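Local coordinates for protein BrkA translocator (Bordetella pertussis, PDB 3QQ2) that forms a hydrophilic pore in the outer membrane through which the passenger domain of the serum-resistance autotransporter BrkA, an inhibitor of the classical complement pathway, reaches the bacterial surface, at residues 28-33 against 273-278; 42-47 against 75-80; 190-195 against 214-219; 241-246 against 261-266. The protein carries 1 engineered substitution. All blocks are in the same frame, centred on the assembly; numbering follows the deposited sequence.

Contact 1: 28-33 against 273-278; sequences FSERQQ and PWSFHA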
loop_
_atom_site.group_PDB
_atom_site.type_symbol
_atom_site.label_atom_id
_atom_site.label_comp_id
_atom_site.label_asym_id
_atom_site.label_seq_id
_atom_site.Cartn_x
_atom_site.Cartn_y
_atom_site.Cartn_z
ATOM N N PHE A 28 -8.314 -22.076 21.815
ATOM C CA PHE A 28 -6.976 -22.441 21.335
ATOM C C PHE A 28 -6.098 -21.226 21.167
ATOM O O PHE A 28 -6.594 -20.101 21.045
ATOM C CB PHE A 28 -7.041 -23.170 19.996
ATOM C CG PHE A 28 -7.470 -22.298 18.845
ATOM C CD1 PHE A 28 -8.816 -22.012 18.626
ATOM C CD2 PHE A 28 -6.536 -21.768 17.973
ATOM C CE1 PHE A 28 -9.215 -21.206 17.564
ATOM C CE2 PHE A 28 -6.944 -20.966 16.910
ATOM C CZ PHE A 28 -8.282 -20.684 16.714
ATOM N N SER A 29 -4.793 -21.468 21.116
ATOM C CA SER A 29 -3.814 -20.407 21.009
ATOM C C SER A 29 -2.452 -20.964 20.607
ATOM O O SER A 29 -1.919 -21.845 21.258
ATOM C CB SER A 29 -3.706 -19.695 22.341
ATOM O OG SER A 29 -2.603 -18.826 22.334
ATOM N N GLU A 30 -1.872 -20.443 19.541
ATOM C CA GLU A 30 -0.655 -21.029 19.007
ATOM C C GLU A 30 0.323 -19.955 18.608
ATOM O O GLU A 30 -0.047 -19.074 17.848
ATOM C CB GLU A 30 -1.021 -21.870 17.792
ATOM C CG GLU A 30 0.133 -22.322 16.972
ATOM C CD GLU A 30 -0.249 -23.439 16.038
ATOM O OE1 GLU A 30 -0.449 -24.584 16.524
ATOM O OE2 GLU A 30 -0.336 -23.171 14.811
ATOM N N ARG A 31 1.559 -20.009 19.101
ATOM C CA ARG A 31 2.571 -19.040 18.650
ATOM C C ARG A 31 3.438 -19.541 17.510
ATOM O O ARG A 31 4.186 -20.512 17.655
ATOM C CB ARG A 31 3.460 -18.508 19.776
ATOM C CG ARG A 31 4.311 -17.323 19.314
ATOM C CD ARG A 31 5.188 -16.769 20.425
ATOM N NE ARG A 31 5.958 -15.611 19.987
ATOM C CZ ARG A 31 5.417 -14.436 19.670
ATOM N NH1 ARG A 31 6.186 -13.424 19.273
ATOM N NH2 ARG A 31 4.099 -14.266 19.735
ATOM N N GLN A 32 3.367 -18.844 16.385
ATOM C CA GLN A 32 4.219 -19.183 15.263
ATOM C C GLN A 32 5.377 -18.225 15.187
ATOM O O GLN A 32 5.198 -17.020 15.343
ATOM C CB GLN A 32 3.412 -19.218 13.973
ATOM C CG GLN A 32 2.470 -20.417 13.966
ATOM C CD GLN A 32 1.275 -20.276 13.050
ATOM O OE1 GLN A 32 1.410 -20.220 11.818
ATOM N NE2 GLN A 32 0.083 -20.262 13.644
ATOM N N GLN A 33 6.573 -18.791 15.024
ATOM C CA GLN A 33 7.771 -18.048 14.637
ATOM C C GLN A 33 8.090 -18.483 13.223
ATOM O O GLN A 33 8.753 -19.499 13.012
ATOM C CB GLN A 33 8.964 -18.388 15.523
ATOM C CG GLN A 33 8.797 -18.095 16.991
ATOM C CD GLN A 33 9.942 -18.649 17.816
ATOM O OE1 GLN A 33 10.258 -19.845 17.768
ATOM N NE2 GLN A 33 10.570 -17.778 18.585
ATOM N N PRO A 273 6.764 -22.596 19.042
ATOM C CA PRO A 273 7.237 -22.920 20.378
ATOM C C PRO A 273 6.138 -23.432 21.281
ATOM O O PRO A 273 6.444 -24.157 22.231
ATOM C CB PRO A 273 7.755 -21.583 20.898
ATOM C CG PRO A 273 8.121 -20.846 19.679
ATOM C CD PRO A 273 7.070 -21.202 18.687
ATOM N N TRP A 274 4.882 -23.053 21.002
ATOM C CA TRP A 274 3.721 -23.551 21.758
ATOM C C TRP A 274 2.390 -23.410 21.066
ATOM O O TRP A 274 2.149 -22.457 20.365
ATOM C CB TRP A 274 3.637 -22.946 23.161
ATOM C CG TRP A 274 3.716 -21.482 23.225
ATOM C CD1 TRP A 274 4.827 -20.736 23.476
ATOM C CD2 TRP A 274 2.633 -20.559 23.076
ATOM N NE1 TRP A 274 4.511 -19.390 23.471
ATOM C CE2 TRP A 274 3.170 -19.255 23.227
ATOM C CE3 TRP A 274 1.259 -20.700 22.820
ATOM C CZ2 TRP A 274 2.387 -18.107 23.131
ATOM C CZ3 TRP A 274 0.479 -19.551 22.712
ATOM C CH2 TRP A 274 1.048 -18.272 22.872
ATOM N N SER A 275 1.518 -24.378 21.303
ATOM C CA SER A 275 0.212 -24.414 20.701
ATOM C C SER A 275 -0.694 -25.202 21.639
ATOM O O SER A 275 -0.538 -26.425 21.782
ATOM C CB SER A 275 0.302 -25.102 19.342
ATOM O OG SER A 275 -0.968 -25.563 18.885
ATOM N N PHE A 276 -1.629 -24.494 22.274
ATOM C CA PHE A 276 -2.581 -25.074 23.233
ATOM C C PHE A 276 -3.980 -25.175 22.643
ATOM O O PHE A 276 -4.403 -24.298 21.906
ATOM C CB PHE A 276 -2.636 -24.227 24.501
ATOM C CG PHE A 276 -1.286 -23.956 25.117
ATOM C CD1 PHE A 276 -0.712 -22.684 25.046
ATOM C CD2 PHE A 276 -0.576 -24.972 25.775
ATOM C CE1 PHE A 276 0.559 -22.424 25.618
ATOM C CE2 PHE A 276 0.697 -24.723 26.357
ATOM C CZ PHE A 276 1.261 -23.451 26.280
ATOM N N HIS A 277 -4.673 -26.267 22.945
ATOM C CA HIS A 277 -6.089 -26.440 22.637
ATOM C C HIS A 277 -6.759 -26.974 23.895
ATOM O O HIS A 277 -6.243 -27.883 24.546
ATOM C CB HIS A 277 -6.314 -27.473 21.528
ATOM C CG HIS A 277 -5.783 -27.088 20.180
ATOM N ND1 HIS A 277 -4.658 -27.671 19.626
ATOM C CD2 HIS A 277 -6.251 -26.225 19.245
ATOM C CE1 HIS A 277 -4.435 -27.158 18.425
ATOM N NE2 HIS A 277 -5.389 -26.278 18.170
ATOM N N ALA A 278 -7.907 -26.409 24.237
ATOM C CA ALA A 278 -8.730 -26.902 25.342
ATOM C C ALA A 278 -10.113 -27.019 24.773
ATOM O O ALA A 278 -10.509 -26.190 23.964
ATOM C CB ALA A 278 -8.728 -25.931 26.484
#

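Contact 2: 42-47 against 75-80; sequences YDQTVS and ADRTYP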
loop_
_atom_site.group_PDB
_atom_site.type_symbol
_atom_site.label_atom_id
_atom_site.label_comp_id
_atom_site.label_asym_id
_atom_site.label_seq_id
_atom_site.Cartn_x
_atom_site.Cartn_y
_atom_site.Cartn_z
ATOM N N TYR A 42 8.459 -13.151 10.602
ATOM C CA TYR A 42 7.458 -12.595 11.500
ATOM C C TYR A 42 7.008 -13.623 12.526
ATOM O O TYR A 42 6.979 -14.824 12.245
ATOM C CB TYR A 42 6.248 -12.047 10.741
ATOM C CG TYR A 42 5.506 -13.039 9.880
ATOM C CD1 TYR A 42 5.823 -13.199 8.538
ATOM C CD2 TYR A 42 4.466 -13.792 10.396
ATOM C CE1 TYR A 42 5.135 -14.095 7.737
ATOM C CE2 TYR A 42 3.767 -14.686 9.605
ATOM C CZ TYR A 42 4.112 -14.832 8.278
ATOM O OH TYR A 42 3.419 -15.721 7.494
ATOM N N ASP A 43 6.676 -13.144 13.718
ATOM C CA ASP A 43 6.102 -13.988 14.748
ATOM C C ASP A 43 4.653 -13.603 14.949
ATOM O O ASP A 43 4.341 -12.433 15.155
ATOM C CB ASP A 43 6.865 -13.822 16.053
ATOM C CG ASP A 43 8.275 -14.368 15.976
ATOM O OD1 ASP A 43 8.833 -14.733 17.043
ATOM O OD2 ASP A 43 8.828 -14.442 14.853
ATOM N N GLN A 44 3.758 -14.572 14.888
ATOM C CA GLN A 44 2.399 -14.260 15.215
ATOM C C GLN A 44 1.849 -15.166 16.284
ATOM O O GLN A 44 2.254 -16.326 16.415
ATOM C CB GLN A 44 1.526 -14.316 13.975
ATOM C CG GLN A 44 1.496 -15.676 13.317
ATOM C CD GLN A 44 0.712 -15.709 12.026
ATOM O OE1 GLN A 44 0.604 -14.697 11.322
ATOM N NE2 GLN A 44 0.179 -16.887 11.690
ATOM N N THR A 45 0.926 -14.607 17.059
ATOM C CA THR A 45 0.130 -15.372 17.997
ATOM C C THR A 45 -1.282 -15.436 17.461
ATOM O O THR A 45 -1.928 -14.401 17.321
ATOM C CB THR A 45 0.102 -14.730 19.381
ATOM O OG1 THR A 45 1.438 -14.562 19.853
ATOM C CG2 THR A 45 -0.629 -15.619 20.339
ATOM N N VAL A 46 -1.739 -16.656 17.168
ATOM C CA VAL A 46 -3.098 -16.943 16.700
ATOM C C VAL A 46 -3.952 -17.495 17.841
ATOM O O VAL A 46 -3.647 -18.587 18.351
ATOM C CB VAL A 46 -3.072 -18.028 15.642
ATOM C CG1 VAL A 46 -4.355 -18.017 14.873
ATOM C CG2 VAL A 46 -1.935 -17.803 14.720
ATOM N N SER A 47 -5.017 -16.780 18.226
ATOM C CA SER A 47 -5.920 -17.254 19.289
ATOM C C SER A 47 -7.336 -17.407 18.803
ATOM O O SER A 47 -7.764 -16.623 17.988
ATOM C CB SER A 47 -5.906 -16.305 20.473
ATOM O OG SER A 47 -4.894 -16.680 21.405
ATOM N N ALA A 75 -5.475 -12.986 15.331
ATOM C CA ALA A 75 -4.068 -13.155 14.984
ATOM C C ALA A 75 -3.373 -11.845 15.244
ATOM O O ALA A 75 -3.783 -10.816 14.727
ATOM C CB ALA A 75 -3.913 -13.565 13.534
ATOM N N ASP A 76 -2.332 -11.893 16.064
ATOM C CA ASP A 76 -1.532 -10.725 16.403
ATOM C C ASP A 76 -0.076 -10.889 15.940
ATOM O O ASP A 76 0.672 -11.671 16.499
ATOM C CB ASP A 76 -1.602 -10.504 17.910
ATOM C CG ASP A 76 -0.902 -9.239 18.352
ATOM O OD1 ASP A 76 -1.148 -8.828 19.515
ATOM O OD2 ASP A 76 -0.124 -8.648 17.548
ATOM N N ARG A 77 0.321 -10.124 14.934
ATOM C CA ARG A 77 1.605 -10.327 14.260
ATOM C C ARG A 77 2.720 -9.288 14.588
ATOM O O ARG A 77 2.472 -8.261 15.216
ATOM C CB ARG A 77 1.362 -10.417 12.754
ATOM C CG ARG A 77 2.426 -11.176 12.011
ATOM C CD ARG A 77 2.206 -11.162 10.528
ATOM N NE ARG A 77 1.056 -11.967 10.144
ATOM C CZ ARG A 77 0.749 -12.283 8.890
ATOM N NH1 ARG A 77 1.525 -11.873 7.881
ATOM N NH2 ARG A 77 -0.340 -13.013 8.644
ATOM N N THR A 78 3.947 -9.573 14.163
ATOM C CA THR A 78 5.093 -8.727 14.472
ATOM C C THR A 78 6.212 -8.974 13.478
ATOM O O THR A 78 6.676 -10.104 13.352
ATOM C CB THR A 78 5.638 -9.024 15.880
ATOM O OG1 THR A 78 4.663 -8.650 16.852
ATOM C CG2 THR A 78 6.903 -8.251 16.142
ATOM N N TYR A 79 6.622 -7.914 12.774
ATOM C CA TYR A 79 7.774 -7.926 11.864
ATOM C C TYR A 79 8.921 -7.306 12.643
ATOM O O TYR A 79 8.665 -6.666 13.663
ATOM C CB TYR A 79 7.468 -7.146 10.582
ATOM C CG TYR A 79 6.285 -7.700 9.819
ATOM C CD1 TYR A 79 6.425 -8.808 8.976
ATOM C CD2 TYR A 79 5.026 -7.136 9.955
ATOM C CE1 TYR A 79 5.341 -9.336 8.290
ATOM C CE2 TYR A 79 3.939 -7.657 9.281
ATOM C CZ TYR A 79 4.101 -8.755 8.448
ATOM O OH TYR A 79 3.010 -9.263 7.778
ATOM N N PRO A 80 10.187 -7.505 12.191
ATOM C CA PRO A 80 11.372 -7.218 13.051
ATOM C C PRO A 80 11.464 -5.795 13.681
ATOM O O PRO A 80 10.954 -5.581 14.790
ATOM C CB PRO A 80 12.566 -7.535 12.125
ATOM C CG PRO A 80 12.012 -8.540 11.147
ATOM C CD PRO A 80 10.604 -8.057 10.882
#

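Contact 3: 190-195 against 214-219; sequences GRLGLR and LGWTQE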
loop_
_atom_site.group_PDB
_atom_site.type_symbol
_atom_site.label_atom_id
_atom_site.label_comp_id
_atom_site.label_asym_id
_atom_site.label_seq_id
_atom_site.Cartn_x
_atom_site.Cartn_y
_atom_site.Cartn_z
ATOM N N GLY A 190 -1.614 -30.844 3.708
ATOM C CA GLY A 190 -1.652 -32.283 4.011
ATOM C C GLY A 190 -1.175 -32.434 5.446
ATOM O O GLY A 190 -0.308 -31.666 5.886
ATOM N N ARG A 191 -1.750 -33.377 6.195
ATOM C CA ARG A 191 -1.223 -33.688 7.527
ATOM C C ARG A 191 -1.275 -35.166 7.969
ATOM O O ARG A 191 -2.333 -35.806 7.987
ATOM C CB ARG A 191 -1.786 -32.754 8.583
ATOM C CG ARG A 191 -1.254 -33.026 9.989
ATOM C CD ARG A 191 -0.745 -31.754 10.694
ATOM N NE ARG A 191 -1.782 -30.837 11.204
ATOM C CZ ARG A 191 -2.422 -29.931 10.465
ATOM N NH1 ARG A 191 -2.166 -29.825 9.167
ATOM N NH2 ARG A 191 -3.331 -29.130 11.015
ATOM N N LEU A 192 -0.085 -35.669 8.313
ATOM C CA LEU A 192 0.158 -37.035 8.771
ATOM C C LEU A 192 0.553 -37.022 10.234
ATOM O O LEU A 192 1.278 -36.127 10.671
ATOM C CB LEU A 192 1.295 -37.649 7.972
ATOM C CG LEU A 192 1.042 -37.955 6.503
ATOM C CD1 LEU A 192 2.073 -38.963 6.070
ATOM C CD2 LEU A 192 -0.337 -38.522 6.271
ATOM N N GLY A 193 0.083 -38.015 10.982
ATOM C CA GLY A 193 0.322 -38.092 12.413
ATOM C C GLY A 193 -0.121 -39.403 13.031
ATOM O O GLY A 193 -0.858 -40.192 12.421
ATOM N N LEU A 194 0.337 -39.632 14.259
ATOM C CA LEU A 194 -0.013 -40.818 15.017
ATOM C C LEU A 194 -0.085 -40.484 16.496
ATOM O O LEU A 194 0.807 -39.813 17.016
ATOM C CB LEU A 194 1.054 -41.869 14.789
ATOM C CG LEU A 194 0.928 -43.212 15.496
ATOM C CD1 LEU A 194 0.103 -44.205 14.684
ATOM C CD2 LEU A 194 2.313 -43.744 15.715
ATOM N N ARG A 195 -1.143 -40.934 17.174
ATOM C CA ARG A 195 -1.170 -40.868 18.650
ATOM C C ARG A 195 -1.163 -42.247 19.342
ATOM O O ARG A 195 -1.771 -43.201 18.851
ATOM C CB ARG A 195 -2.278 -39.929 19.187
ATOM C CG ARG A 195 -3.734 -40.311 18.912
ATOM C CD ARG A 195 -4.684 -39.049 18.927
ATOM N NE ARG A 195 -5.429 -38.810 20.179
ATOM C CZ ARG A 195 -6.577 -39.413 20.508
ATOM N NH1 ARG A 195 -7.116 -40.320 19.701
ATOM N NH2 ARG A 195 -7.189 -39.128 21.659
ATOM N N LEU A 214 2.667 -37.598 17.533
ATOM C CA LEU A 214 3.679 -37.163 16.573
ATOM C C LEU A 214 3.047 -36.855 15.245
ATOM O O LEU A 214 2.256 -37.653 14.737
ATOM C CB LEU A 214 4.743 -38.224 16.356
ATOM C CG LEU A 214 5.649 -38.003 15.135
ATOM C CD1 LEU A 214 6.912 -37.212 15.472
ATOM C CD2 LEU A 214 6.002 -39.331 14.543
ATOM N N GLY A 215 3.422 -35.713 14.670
ATOM C CA GLY A 215 2.820 -35.268 13.422
ATOM C C GLY A 215 3.734 -34.590 12.429
ATOM O O GLY A 215 4.684 -33.910 12.796
ATOM N N TRP A 216 3.430 -34.784 11.159
ATOM C CA TRP A 216 4.059 -34.036 10.099
ATOM C C TRP A 216 2.998 -33.215 9.363
ATOM O O TRP A 216 1.846 -33.659 9.214
ATOM C CB TRP A 216 4.720 -34.995 9.130
ATOM C CG TRP A 216 5.315 -34.354 7.914
ATOM C CD1 TRP A 216 6.512 -33.685 7.832
ATOM C CD2 TRP A 216 4.763 -34.353 6.599
ATOM N NE1 TRP A 216 6.731 -33.263 6.543
ATOM C CE2 TRP A 216 5.675 -33.656 5.765
ATOM C CE3 TRP A 216 3.589 -34.878 6.038
ATOM C CZ2 TRP A 216 5.448 -33.469 4.402
ATOM C CZ3 TRP A 216 3.358 -34.690 4.677
ATOM C CH2 TRP A 216 4.286 -33.988 3.878
ATOM N N THR A 217 3.378 -32.016 8.916
ATOM C CA THR A 217 2.512 -31.240 8.036
ATOM C C THR A 217 3.272 -30.294 7.122
ATOM O O THR A 217 4.321 -29.754 7.484
ATOM C CB THR A 217 1.414 -30.480 8.803
ATOM O OG1 THR A 217 0.336 -30.189 7.910
ATOM C CG2 THR A 217 1.934 -29.185 9.406
ATOM N N GLN A 218 2.725 -30.101 5.931
ATOM C CA GLN A 218 3.321 -29.203 4.961
ATOM C C GLN A 218 2.241 -28.367 4.298
ATOM O O GLN A 218 1.053 -28.572 4.545
ATOM C CB GLN A 218 4.093 -30.002 3.907
ATOM C CG GLN A 218 3.223 -30.983 3.095
ATOM C CD GLN A 218 3.816 -31.313 1.725
ATOM O OE1 GLN A 218 3.108 -31.270 0.711
ATOM N NE2 GLN A 218 5.119 -31.639 1.687
ATOM N N GLU A 219 2.664 -27.449 3.434
ATOM C CA GLU A 219 1.768 -26.514 2.772
ATOM C C GLU A 219 2.204 -26.210 1.376
ATOM O O GLU A 219 3.235 -25.591 1.228
ATOM C CB GLU A 219 1.838 -25.156 3.465
ATOM C CG GLU A 219 1.228 -25.056 4.835
ATOM C CD GLU A 219 0.718 -23.657 5.125
ATOM O OE1 GLU A 219 1.002 -22.731 4.317
ATOM O OE2 GLU A 219 0.032 -23.494 6.163
#

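Contact 4: 241-246 against 261-266; sequences RVELGA and SYEYAA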
loop_
_atom_site.group_PDB
_atom_site.type_symbol
_atom_site.label_atom_id
_atom_site.label_comp_id
_atom_site.label_asym_id
_atom_site.label_seq_id
_atom_site.Cartn_x
_atom_site.Cartn_y
_atom_site.Cartn_z
ATOM N N ARG A 241 7.233 -29.429 8.159
ATOM C CA ARG A 241 7.571 -29.412 9.601
ATOM C C ARG A 241 7.039 -30.599 10.372
ATOM O O ARG A 241 6.093 -31.257 9.942
ATOM C CB ARG A 241 7.019 -28.165 10.286
ATOM C CG ARG A 241 5.528 -28.099 10.322
ATOM C CD ARG A 241 5.118 -26.966 11.189
ATOM N NE ARG A 241 3.753 -27.155 11.660
ATOM C CZ ARG A 241 2.694 -26.536 11.158
ATOM N NH1 ARG A 241 2.839 -25.660 10.152
ATOM N NH2 ARG A 241 1.491 -26.808 11.678
ATOM N N VAL A 242 7.631 -30.826 11.542
ATOM C CA VAL A 242 7.288 -31.967 12.384
ATOM C C VAL A 242 6.763 -31.472 13.714
ATOM O O VAL A 242 7.242 -30.464 14.237
ATOM C CB VAL A 242 8.486 -32.955 12.575
ATOM C CG1 VAL A 242 9.603 -32.341 13.420
ATOM C CG2 VAL A 242 8.017 -34.268 13.181
ATOM N N GLU A 243 5.767 -32.177 14.242
ATOM C CA GLU A 243 5.121 -31.773 15.484
ATOM C C GLU A 243 4.990 -32.889 16.531
ATOM O O GLU A 243 4.708 -34.064 16.218
ATOM C CB GLU A 243 3.792 -31.041 15.212
ATOM C CG GLU A 243 2.775 -31.821 14.390
ATOM C CD GLU A 243 2.165 -31.043 13.236
ATOM O OE1 GLU A 243 1.863 -29.834 13.376
ATOM O OE2 GLU A 243 1.972 -31.658 12.166
ATOM N N LEU A 244 5.242 -32.475 17.774
ATOM C CA LEU A 244 5.275 -33.325 18.967
ATOM C C LEU A 244 4.436 -32.672 20.039
ATOM O O LEU A 244 4.594 -31.481 20.328
ATOM C CB LEU A 244 6.700 -33.454 19.506
ATOM C CG LEU A 244 7.662 -34.457 18.869
ATOM C CD1 LEU A 244 7.092 -35.874 18.930
ATOM C CD2 LEU A 244 8.001 -34.060 17.443
ATOM N N GLY A 245 3.553 -33.455 20.639
ATOM C CA GLY A 245 2.653 -32.932 21.647
ATOM C C GLY A 245 2.026 -34.047 22.437
ATOM O O GLY A 245 2.285 -35.226 22.178
ATOM N N ALA A 246 1.196 -33.670 23.397
ATOM C CA ALA A 246 0.556 -34.616 24.284
ATOM C C ALA A 246 -0.765 -34.018 24.711
ATOM O O ALA A 246 -0.877 -32.798 24.829
ATOM C CB ALA A 246 1.423 -34.840 25.484
ATOM N N SER A 261 -4.684 -30.327 25.079
ATOM C CA SER A 261 -3.455 -30.801 24.455
ATOM C C SER A 261 -2.432 -29.700 24.357
ATOM O O SER A 261 -2.770 -28.522 24.342
ATOM C CB SER A 261 -3.718 -31.375 23.066
ATOM O OG SER A 261 -4.276 -30.402 22.208
ATOM N N TYR A 262 -1.169 -30.100 24.308
ATOM C CA TYR A 262 -0.090 -29.181 24.015
ATOM C C TYR A 262 0.586 -29.690 22.769
ATOM O O TYR A 262 0.637 -30.899 22.550
ATOM C CB TYR A 262 0.884 -29.110 25.183
ATOM C CG TYR A 262 2.201 -28.449 24.853
ATOM C CD1 TYR A 262 3.409 -29.087 25.152
ATOM C CD2 TYR A 262 2.253 -27.188 24.247
ATOM C CE1 TYR A 262 4.641 -28.496 24.861
ATOM C CE2 TYR A 262 3.483 -26.584 23.940
ATOM C CZ TYR A 262 4.676 -27.252 24.255
ATOM O OH TYR A 262 5.907 -26.694 23.957
ATOM N N GLU A 263 1.052 -28.766 21.928
ATOM C CA GLU A 263 1.794 -29.118 20.717
ATOM C C GLU A 263 2.959 -28.170 20.456
ATOM O O GLU A 263 2.852 -26.961 20.674
ATOM C CB GLU A 263 0.874 -29.179 19.507
ATOM C CG GLU A 263 1.380 -30.133 18.465
ATOM C CD GLU A 263 0.437 -30.312 17.270
ATOM O OE1 GLU A 263 -0.327 -31.315 17.243
ATOM O OE2 GLU A 263 0.470 -29.470 16.342
ATOM N N TYR A 264 4.075 -28.756 20.022
ATOM C CA TYR A 264 5.271 -28.042 19.598
ATOM C C TYR A 264 5.665 -28.521 18.198
ATOM O O TYR A 264 5.543 -29.709 17.894
ATOM C CB TYR A 264 6.419 -28.297 20.579
ATOM C CG TYR A 264 7.756 -27.781 20.083
ATOM C CD1 TYR A 264 8.912 -28.573 20.114
ATOM C CD2 TYR A 264 7.863 -26.486 19.553
ATOM C CE1 TYR A 264 10.155 -28.062 19.640
ATOM C CE2 TYR A 264 9.079 -25.982 19.075
ATOM C CZ TYR A 264 10.214 -26.762 19.122
ATOM O OH TYR A 264 11.370 -26.204 18.639
ATOM N N ALA A 265 6.107 -27.599 17.340
ATOM C CA ALA A 265 6.558 -27.943 15.986
ATOM C C ALA A 265 7.783 -27.153 15.507
ATOM O O ALA A 265 7.899 -25.938 15.725
ATOM C CB ALA A 265 5.440 -27.799 15.003
ATOM N N ALA A 266 8.696 -27.858 14.852
ATOM C CA ALA A 266 9.808 -27.225 14.195
ATOM C C ALA A 266 9.822 -27.655 12.734
ATOM O O ALA A 266 9.452 -28.780 12.406
ATOM C CB ALA A 266 11.071 -27.589 14.873
#

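Contact 1: 28-33 against 273-278
W274 takes the crowded rotamer, with CG between the backbone N and the carbonyl carbon (chi1 51°), and this folds the indole back across the neighbouring strand. R31, whose CG is anti to its own N, meets it with an extended chain. Its CB sits over one face of the indole, 3.7 Å from the centroid of the six-membered ring, as a CH-pi contact, and its guanidinium runs on past the ring towards D43, with which it makes a long, weak ion pair. S29 OG approaches the same indole differently, in the ring plane at the edge, 3.2 Å from CZ3. On the other face of the sheet, E30 and S275 both point their branches anti to N, so that S275 OG donates to the anti lone pair of E30 OE1 at 2.6 Å. H277 lies alongside F28 there, with CD2 3.2 Å from F28 CB.

The backbones hold this pattern in antiparallel register. S29 and F276 form an antiparallel hydrogen-bonded pair, with F276 N 2.9 Å from S29 O. Further along, R31 N bonds W274 O almost along the C=O axis. F276 and W274 also meet Y262 of the adjacent strand. The pairing illustrates how a barrel is closed: strand 21-34 is the first of the chain and strand 271-282 the last, and together they make the seam of an autotransporter beta-barrel, as in the translocator domains of this family.

Contact 2: 42-47 against 75-80
Y79 OH is the best-held polar atom, gripped by two hydrogen bonds: one from R77 NH1 at 3.0 Å, tilted out of the guanidinium plane, and one with the backbone O of S175 of the second subunit. The second bond carries the group to the interface between the two copies.

R77 is the centre of the side-chain packing. Its CG is anti to N, but the chain bends at chi3 (-70°), turning the guanidinium flat over the ring of Y42. The planes are only 13° apart and the centres 4.4 Å, an offset cation-pi stack in which NH1 hangs towards the rim of the phenol ring, while R77 CD packs 3.5 Å from Y42 CD2. Y42 meets it from the crowded rotamer. Q44, running alongside R77, brings OE1 to 3.0 Å from R77 NE, and Y79 CD1 rests against Y42 CB.

Beneath lies the ladder expected of neighbouring barrel strands. T45 and D76 form an antiparallel hydrogen-bonded pair, in which D76 N reaches T45 O at 2.8 Å along a nearly straight bond, from somewhat above the carbonyl plane. D43 N bonds T78 O farther along.

As an example of a charge held at a barrel surface, the guanidinium, stacked on Y42 and bonded to Y79 OH, with the amide oxygen of Q44 close by, is probably stabilised without a carboxylate from either segment; the stack and the NH1 bond would restrict its rotation.

Contact 3: 190-195 against 214-219
W216, L214 and L192 lose the most surface to this pairing, and all three stand on the same face of the sheet. The indole of W216, its CG anti to the backbone N, presents its edge to L192: CE3 lies 4.0 Å from L192 CG, near the ring plane, with the two side chains side by side and pointing the same way. L214 stands beyond them, paired with L194, and also touches V242 and L244 of the following strand. The backbone beneath is well bonded. W216 N gives to L192 O at 2.6 Å, and L192 N returns the bond to W216 O. L194 and L214 likewise exchange two bonds, with L194 N 2.8 Å from L214 O.

The other face is polar. T217 OG1, anti to its own N (chi1 -158°), donates to G190 O at 2.6 Å on a lone pair. It also accepts from R191 NH1 at 2.8 Å. R191 can reach T217 because its chain bends at chi2 and chi3. The guanidinium continues to E161 through a salt bridge, so T217 ties a charged network to the backbone. G193 and G215 form the intervening non-hydrogen-bonded pair.

The hairpin is thus a worked case of two-faced construction: apolar and aromatic groups on the surface, with arginine, threonine and glycine on the reverse, are characteristic of a transmembrane beta-hairpin in an outer-membrane barrel, consistent with a lipid-facing outside and a hydrophilic pore lining.

Contact 4: 241-246 against 261-266
The segments 241-246 and 261-266 run antiparallel, their axes at 158°, and make a textbook length of barrel wall joined by three hydrogen-bonded pairs: V242 with A266, L244 with Y264, and A246 with Y262. Each pair has both its bonds. L244 N to Y264 O measures 2.8 Å and lies nearly along the C=O axis, whereas Y264 N comes to L244 O from above the carbonyl plane. Between the pairs, G245 and E263 sit across from each other at a non-hydrogen-bonded site, CA to CA 4.0 Å.

The face of E243, E263 and A265 brings two carboxylates together. E243, in the crowded rotamer and bent at chi2, puts OE1 3.3 Å from E263 OE2, with the carboxylate planes turned 49° apart. Such closeness may raise the pKa of one of them, although nearby arginines would offset this: R213 makes a salt bridge to E263 OE1, and R241 NH2 makes a weak salt bridge to E243 OE1 (3.5 Å). The extended chain of R241 runs past A265, whose CB is 3.8 Å from R241 NE. That same methyl group packs 3.6 Å from E243 CB. On the reverse face V242, L244, Y262 and Y264 are apolar or aromatic, and Y262 OH bonds P273 O.

The hairpin lies between strand 207-221, which bonds R241, E243 and G245 through their backbones, and strand 271-282, which does the same for S261 and E263.

How the contacts relate
All four contacts exemplify one principle, the antiparallel pairing of barrel strands at the surface; none is a buried core. Contacts 2, 3 and 4 each join consecutive strands as hairpins, whereas contact 1 links the two ends of the chain. Contacts 3 and 4 abut through backbone bonds between 214-219 and 241-246, and contact 4 abuts contact 1 through 261-266 and 273-278. Segment 42-47 of contact 2 bonds to 28-33 of contact 1, yet stays clear of contact 3. Chemistry differs accordingly: contacts 3 and 4 separate an apolar face from a charged one, contact 1 mixes aromatic and polar groups, and contact 2 adds an arginine-tyrosine stack to its backbone bonds, near the second subunit.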